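Local structure of uncharacterized protein (6R9N) at residues T179-E193 with A227-W240. The protein senses oxygen and ferrous iron for bacterial chemotaxis by stabilising an iron-peroxy species at a di-iron centre in a metallo-beta-lactamase-like fold. Sequence-based numbering, arbitrary orientation.
Sequences TTFVEDFEKHLPLIE and AIYKDEQVNNFLNW
Phe185 enters as a knob into the hole formed by Gln233, Asn236, Phe237 and Trp240, a case of helices locked by exchanged aromatics. With CG anti to the backbone N (chi1 -166°), its ring reaches helix 232-240, where Asn236 CB lies over one face, 4.1 Å from the centroid. The ring's edge turns toward the Trp240 five-membered ring in an offset edge-to-face pair, planes at 69°. Trp240 in turn fits among Phe185, Leu189, Ile192 and Glu193; Leu189 CD1 sits over the indole face, 3.6 Å from the centroid of its five-membered ring, while Ile192 CD1 covers the six-membered ring. A water joins Trp240 NE1 to Glu193 OE1, and His196, one turn beyond Ile192 on the same helix, adds a second edge-to-face partner.

The helix axes pass 11.3 Å apart at 47°. Helix 232-240 follows strand 229-230, an outermost strand of its sheet within this metallo-beta-lactamase-like chain; the side chain of Ile192 is about 12 Å from the bound peroxide, outside the first shell of the di-iron site. Before helix 185-193 the chain forms a single beta bridge, Phe181 with Ile228: Ile228 N donates to Thr180 O at 2.9 Å, and Val182 N to Ile228 O.

Lys230, its CG between the backbone N and carbonyl carbon, lays CE over the Phe181 face, 3.5 Å from the centroid, while Thr180 CG2 covers the opposite face. Lys230 NZ makes a weak salt bridge to Glu183 OE1 (3.4 Å), which probably eases the closeness of Glu183 to Glu232. Deeper in, Val182 CG2 rests on the faces of both Tyr229 and His188, and Tyr229 OH hydrogen-bonds with Gly169 O. Gln233 OE1 accepts from Asn236 ND2, which comes from above its carbonyl plane, while Gln233 NE2 shares a water with Phe185 N.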
loop_
_atom_site.group_PDB
_atom_site.type_symbol
_atom_site.label_atom_id
_atom_site.label_comp_id
_atom_site.label_asym_id
_atom_site.label_seq_id
_atom_site.Cartn_x
_atom_site.Cartn_y
_atom_site.Cartn_z
ATOM N N THR A 179 -12.493 18.243 16.258
ATOM C CA THR A 179 -11.571 18.848 17.213
ATOM C C THR A 179 -10.121 18.425 16.974
ATOM O O THR A 179 -9.859 17.466 16.250
ATOM C CB THR A 179 -11.941 18.479 18.659
ATOM O OG1 THR A 179 -10.892 18.905 19.532
ATOM C CG2 THR A 179 -12.120 16.978 18.797
ATOM N N THR A 180 -9.172 19.105 17.622
ATOM C CA THR A 180 -7.777 18.763 17.381
ATOM C C THR A 180 -7.375 17.521 18.174
ATOM O O THR A 180 -6.774 16.591 17.624
ATOM C CB THR A 180 -6.861 19.942 17.727
ATOM O OG1 THR A 180 -7.221 21.084 16.938
ATOM C CG2 THR A 180 -5.400 19.590 17.438
ATOM N N PHE A 181 -7.716 17.479 19.458
ATOM C CA PHE A 181 -7.368 16.364 20.328
ATOM C C PHE A 181 -8.562 15.483 20.685
ATOM O O PHE A 181 -9.691 15.955 20.807
ATOM C CB PHE A 181 -6.710 16.890 21.601
ATOM C CG PHE A 181 -5.488 17.719 21.335
ATOM C CD1 PHE A 181 -4.316 17.120 20.875
ATOM C CD2 PHE A 181 -5.517 19.101 21.511
ATOM C CE1 PHE A 181 -3.182 17.879 20.619
ATOM C CE2 PHE A 181 -4.390 19.867 21.271
ATOM C CZ PHE A 181 -3.219 19.261 20.815
ATOM N N VAL A 182 -8.298 14.186 20.818
ATOM C CA VAL A 182 -9.238 13.246 21.420
ATOM C C VAL A 182 -9.441 13.610 22.890
ATOM O O VAL A 182 -8.472 13.832 23.627
ATOM C CB VAL A 182 -8.693 11.817 21.273
ATOM C CG1 VAL A 182 -9.627 10.793 21.878
ATOM C CG2 VAL A 182 -8.437 11.483 19.824
ATOM N N GLU A 183 -10.705 13.720 23.330
ATOM C CA GLU A 183 -10.853 13.880 24.781
ATOM C C GLU A 183 -11.764 12.858 25.444
ATOM O O GLU A 183 -11.792 12.781 26.670
ATOM C CB GLU A 183 -11.224 15.300 25.188
ATOM C CG GLU A 183 -9.975 16.258 25.066
ATOM C CD GLU A 183 -8.867 15.877 26.054
ATOM O OE1 GLU A 183 -7.672 16.002 25.714
ATOM O OE2 GLU A 183 -9.179 15.377 27.160
ATOM N N ASP A 184 -12.448 12.017 24.687
ATOM C CA ASP A 184 -13.174 10.906 25.298
ATOM C C ASP A 184 -12.861 9.670 24.469
ATOM O O ASP A 184 -13.360 9.529 23.347
ATOM C CB ASP A 184 -14.685 11.150 25.389
ATOM C CG ASP A 184 -15.424 9.969 25.996
ATOM O OD1 ASP A 184 -14.904 9.366 26.988
ATOM O OD2 ASP A 184 -16.501 9.602 25.465
ATOM N N PHE A 185 -12.002 8.809 25.021
ATOM C CA PHE A 185 -11.574 7.616 24.299
ATOM C C PHE A 185 -12.759 6.740 23.924
ATOM O O PHE A 185 -12.781 6.149 22.835
ATOM C CB PHE A 185 -10.565 6.825 25.128
ATOM C CG PHE A 185 -9.831 5.788 24.336
ATOM C CD1 PHE A 185 -8.918 6.168 23.374
ATOM C CD2 PHE A 185 -10.075 4.440 24.529
ATOM C CE1 PHE A 185 -8.258 5.221 22.619
ATOM C CE2 PHE A 185 -9.411 3.480 23.788
ATOM C CZ PHE A 185 -8.501 3.872 22.825
ATOM N N GLU A 186 -13.764 6.655 24.798
ATOM C CA GLU A 186 -14.926 5.833 24.483
ATOM C C GLU A 186 -15.726 6.412 23.330
ATOM O O GLU A 186 -16.258 5.655 22.519
ATOM C CB GLU A 186 -15.836 5.678 25.706
ATOM C CG GLU A 186 -15.262 4.864 26.829
ATOM C CD GLU A 186 -15.081 3.422 26.438
ATOM O OE1 GLU A 186 -15.904 2.910 25.641
ATOM O OE2 GLU A 186 -14.108 2.800 26.918
ATOM N N LYS A 187 -15.820 7.741 23.223
ATOM C CA LYS A 187 -16.517 8.307 22.072
ATOM C C LYS A 187 -15.686 8.178 20.801
ATOM O O LYS A 187 -16.239 8.121 19.694
ATOM C CB LYS A 187 -16.853 9.778 22.320
ATOM C CG LYS A 187 -18.214 10.034 22.938
ATOM C CD LYS A 187 -18.751 11.415 22.555
ATOM C CE LYS A 187 -19.854 11.868 23.508
ATOM N NZ LYS A 187 -19.612 13.246 24.034
ATOM N N HIS A 188 -14.359 8.159 20.939
ATOM C CA HIS A 188 -13.482 8.024 19.782
ATOM C C HIS A 188 -13.403 6.594 19.273
ATOM O O HIS A 188 -13.222 6.382 18.071
ATOM C CB HIS A 188 -12.083 8.508 20.139
ATOM C CG HIS A 188 -11.233 8.818 18.952
ATOM N ND1 HIS A 188 -11.507 9.862 18.095
ATOM C CD2 HIS A 188 -10.104 8.233 18.487
ATOM C CE1 HIS A 188 -10.580 9.910 17.155
ATOM N NE2 HIS A 188 -9.718 8.933 17.372
ATOM N N LEU A 189 -13.544 5.613 20.161
ATOM C CA LEU A 189 -13.333 4.214 19.794
ATOM C C LEU A 189 -14.103 3.777 18.556
ATOM O O LEU A 189 -13.505 3.085 17.712
ATOM C CB LEU A 189 -13.678 3.307 20.983
ATOM C CG LEU A 189 -12.868 2.024 21.195
ATOM C CD1 LEU A 189 -11.416 2.197 20.810
ATOM C CD2 LEU A 189 -12.961 1.603 22.655
ATOM N N PRO A 190 -15.387 4.109 18.378
ATOM C CA PRO A 190 -16.085 3.667 17.156
ATOM C C PRO A 190 -15.468 4.201 15.876
ATOM O O PRO A 190 -15.759 3.667 14.805
ATOM C CB PRO A 190 -17.515 4.203 17.339
ATOM C CG PRO A 190 -17.640 4.509 18.794
ATOM C CD PRO A 190 -16.267 4.927 19.229
ATOM N N LEU A 191 -14.668 5.267 15.944
ATOM C CA LEU A 191 -14.032 5.813 14.750
ATOM C C LEU A 191 -12.758 5.064 14.359
ATOM O O LEU A 191 -12.319 5.156 13.205
ATOM C CB LEU A 191 -13.737 7.301 14.967
ATOM C CG LEU A 191 -14.900 8.139 15.502
ATOM C CD1 LEU A 191 -14.518 9.608 15.523
ATOM C CD2 LEU A 191 -16.168 7.923 14.687
ATOM N N ILE A 192 -12.178 4.300 15.277
ATOM C CA ILE A 192 -10.900 3.644 15.044
ATOM C C ILE A 192 -10.984 2.128 15.140
ATOM O O ILE A 192 -10.043 1.447 14.712
ATOM C CB ILE A 192 -9.815 4.177 16.011
ATOM C CG1 ILE A 192 -10.026 3.614 17.422
ATOM C CG2 ILE A 192 -9.812 5.717 16.018
ATOM C CD1 ILE A 192 -8.901 3.969 18.429
ATOM N N GLU A 193 -12.063 1.569 15.688
ATOM C CA GLU A 193 -12.066 0.145 16.021
ATOM C C GLU A 193 -12.073 -0.732 14.766
ATOM O O GLU A 193 -11.205 -1.600 14.595
ATOM C CB GLU A 193 -13.267 -0.174 16.910
ATOM C CG GLU A 193 -13.220 -1.580 17.499
ATOM C CD GLU A 193 -14.444 -1.886 18.339
ATOM O OE1 GLU A 193 -14.324 -2.693 19.291
ATOM O OE2 GLU A 193 -15.516 -1.305 18.052
ATOM N N ALA A 227 -8.183 12.764 14.893
ATOM C CA ALA A 227 -7.680 13.633 15.943
ATOM C C ALA A 227 -6.486 13.006 16.660
ATOM O O ALA A 227 -6.249 11.794 16.607
ATOM C CB ALA A 227 -8.784 13.966 16.946
ATOM N N ILE A 228 -5.752 13.864 17.360
ATOM C CA ILE A 228 -4.465 13.563 17.986
ATOM C C ILE A 228 -4.688 13.107 19.422
ATOM O O ILE A 228 -5.531 13.660 20.135
ATOM C CB ILE A 228 -3.552 14.812 17.930
ATOM C CG1 ILE A 228 -3.164 15.123 16.483
ATOM C CG2 ILE A 228 -2.304 14.640 18.827
ATOM C CD1 ILE A 228 -2.977 16.594 16.184
ATOM N N TYR A 229 -3.920 12.106 19.859
ATOM C CA TYR A 229 -3.950 11.642 21.244
ATOM C C TYR A 229 -2.907 12.394 22.059
ATOM O O TYR A 229 -1.739 12.463 21.661
ATOM C CB TYR A 229 -3.672 10.131 21.313
ATOM C CG TYR A 229 -4.544 9.304 20.387
ATOM C CD1 TYR A 229 -4.220 9.147 19.040
ATOM C CD2 TYR A 229 -5.686 8.681 20.858
ATOM C CE1 TYR A 229 -5.020 8.394 18.192
ATOM C CE2 TYR A 229 -6.489 7.927 20.020
ATOM C CZ TYR A 229 -6.154 7.794 18.685
ATOM O OH TYR A 229 -6.964 7.066 17.841
ATOM N N LYS A 230 -3.324 12.986 23.176
ATOM C CA LYS A 230 -2.372 13.631 24.070
ATOM C C LYS A 230 -2.693 13.254 25.510
ATOM O O LYS A 230 -3.805 12.824 25.828
ATOM C CB LYS A 230 -2.311 15.154 23.869
ATOM C CG LYS A 230 -3.461 15.947 24.442
ATOM C CD LYS A 230 -3.126 17.447 24.414
ATOM C CE LYS A 230 -4.375 18.328 24.548
ATOM N NZ LYS A 230 -5.113 18.161 25.830
ATOM N N ASP A 231 -1.663 13.335 26.354
ATOM C CA ASP A 231 -1.745 13.134 27.814
ATOM C C ASP A 231 -2.306 11.743 28.100
ATOM O O ASP A 231 -1.816 10.760 27.524
ATOM C CB ASP A 231 -2.545 14.284 28.413
ATOM C CG ASP A 231 -1.893 15.627 28.186
ATOM O OD1 ASP A 231 -0.652 15.675 28.048
ATOM O OD2 ASP A 231 -2.632 16.631 28.130
ATOM N N GLU A 232 -3.332 11.615 28.942
ATOM C CA GLU A 232 -3.879 10.315 29.302
ATOM C C GLU A 232 -4.405 9.551 28.095
ATOM O O GLU A 232 -4.562 8.331 28.168
ATOM C CB GLU A 232 -4.991 10.498 30.332
ATOM C CG GLU A 232 -6.270 11.084 29.752
ATOM C CD GLU A 232 -6.217 12.612 29.590
ATOM O OE1 GLU A 232 -5.506 13.277 30.384
ATOM O OE2 GLU A 232 -6.892 13.144 28.668
ATOM N N GLN A 233 -4.715 10.232 26.997
ATOM C CA GLN A 233 -5.234 9.508 25.846
ATOM C C GLN A 233 -4.150 8.713 25.123
ATOM O O GLN A 233 -4.480 7.724 24.458
ATOM C CB GLN A 233 -5.943 10.475 24.882
ATOM C CG GLN A 233 -7.202 11.163 25.444
ATOM C CD GLN A 233 -8.268 10.192 25.954
ATOM O OE1 GLN A 233 -8.167 8.986 25.784
ATOM N NE2 GLN A 233 -9.295 10.729 26.591
ATOM N N VAL A 234 -2.874 9.111 25.247
ATOM C CA VAL A 234 -1.775 8.270 24.770
ATOM C C VAL A 234 -1.798 6.925 25.477
ATOM O O VAL A 234 -1.780 5.869 24.838
ATOM C CB VAL A 234 -0.417 8.963 24.980
ATOM C CG1 VAL A 234 0.712 7.963 24.671
ATOM C CG2 VAL A 234 -0.299 10.247 24.141
ATOM N N ASN A 235 -1.823 6.952 26.813
ATOM C CA ASN A 235 -1.943 5.722 27.593
ATOM C C ASN A 235 -3.195 4.950 27.212
ATOM O O ASN A 235 -3.162 3.723 27.077
ATOM C CB ASN A 235 -1.957 6.038 29.085
ATOM C CG ASN A 235 -0.573 6.185 29.651
ATOM O OD1 ASN A 235 0.394 5.652 29.100
ATOM N ND2 ASN A 235 -0.457 6.930 30.753
ATOM N N ASN A 236 -4.318 5.650 27.080
ATOM C CA ASN A 236 -5.564 4.974 26.751
ATOM C C ASN A 236 -5.436 4.240 25.425
ATOM O O ASN A 236 -5.766 3.058 25.325
ATOM C CB ASN A 236 -6.707 5.984 26.693
ATOM C CG ASN A 236 -7.236 6.351 28.066
ATOM O OD1 ASN A 236 -6.946 5.681 29.059
ATOM N ND2 ASN A 236 -8.038 7.403 28.122
ATOM N N PHE A 237 -4.915 4.921 24.403
ATOM C CA PHE A 237 -4.784 4.288 23.099
ATOM C C PHE A 237 -3.829 3.099 23.159
ATOM O O PHE A 237 -4.148 2.000 22.684
ATOM C CB PHE A 237 -4.309 5.301 22.054
ATOM C CG PHE A 237 -4.028 4.667 20.731
ATOM C CD1 PHE A 237 -5.075 4.295 19.899
ATOM C CD2 PHE A 237 -2.741 4.358 20.358
ATOM C CE1 PHE A 237 -4.827 3.680 18.699
ATOM C CE2 PHE A 237 -2.491 3.735 19.163
ATOM C CZ PHE A 237 -3.539 3.395 18.328
ATOM N N LEU A 238 -2.650 3.300 23.748
ATOM C CA LEU A 238 -1.665 2.222 23.816
ATOM C C LEU A 238 -2.214 1.008 24.559
ATOM O O LEU A 238 -2.011 -0.135 24.124
ATOM C CB LEU A 238 -0.384 2.722 24.482
ATOM C CG LEU A 238 0.326 3.842 23.729
ATOM C CD1 LEU A 238 1.635 4.248 24.402
ATOM C CD2 LEU A 238 0.558 3.405 22.298
ATOM N N ASN A 239 -2.922 1.229 25.673
ATOM C CA ASN A 239 -3.479 0.100 26.418
ATOM C C ASN A 239 -4.488 -0.662 25.572
ATOM O O ASN A 239 -4.458 -1.901 25.517
ATOM C CB ASN A 239 -4.136 0.581 27.717
ATOM C CG ASN A 239 -3.128 1.093 28.728
ATOM O OD1 ASN A 239 -1.921 0.833 28.618
ATOM N ND2 ASN A 239 -3.616 1.832 29.725
ATOM N N TRP A 240 -5.362 0.067 24.873
ATOM C CA TRP A 240 -6.366 -0.572 24.027
ATOM C C TRP A 240 -5.714 -1.369 22.897
ATOM O O TRP A 240 -6.103 -2.511 22.619
ATOM C CB TRP A 240 -7.313 0.489 23.477
ATOM C CG TRP A 240 -8.219 0.001 22.399
ATOM C CD1 TRP A 240 -9.393 -0.680 22.556
ATOM C CD2 TRP A 240 -8.042 0.176 20.988
ATOM N NE1 TRP A 240 -9.959 -0.942 21.328
ATOM C CE2 TRP A 240 -9.149 -0.429 20.350
ATOM C CE3 TRP A 240 -7.058 0.787 20.202
ATOM C CZ2 TRP A 240 -9.299 -0.433 18.968
ATOM C CZ3 TRP A 240 -7.203 0.776 18.832
ATOM C CH2 TRP A 240 -8.316 0.167 18.226
HETATM O O HOH W 1 -5.954 13.704 23.306
HETATM O O HOH W 2 -11.611 9.255 28.113
HETATM O O HOH W 3 -7.605 9.668 15.727
HETATM O O HOH W 4 -12.525 -2.869 21.399
#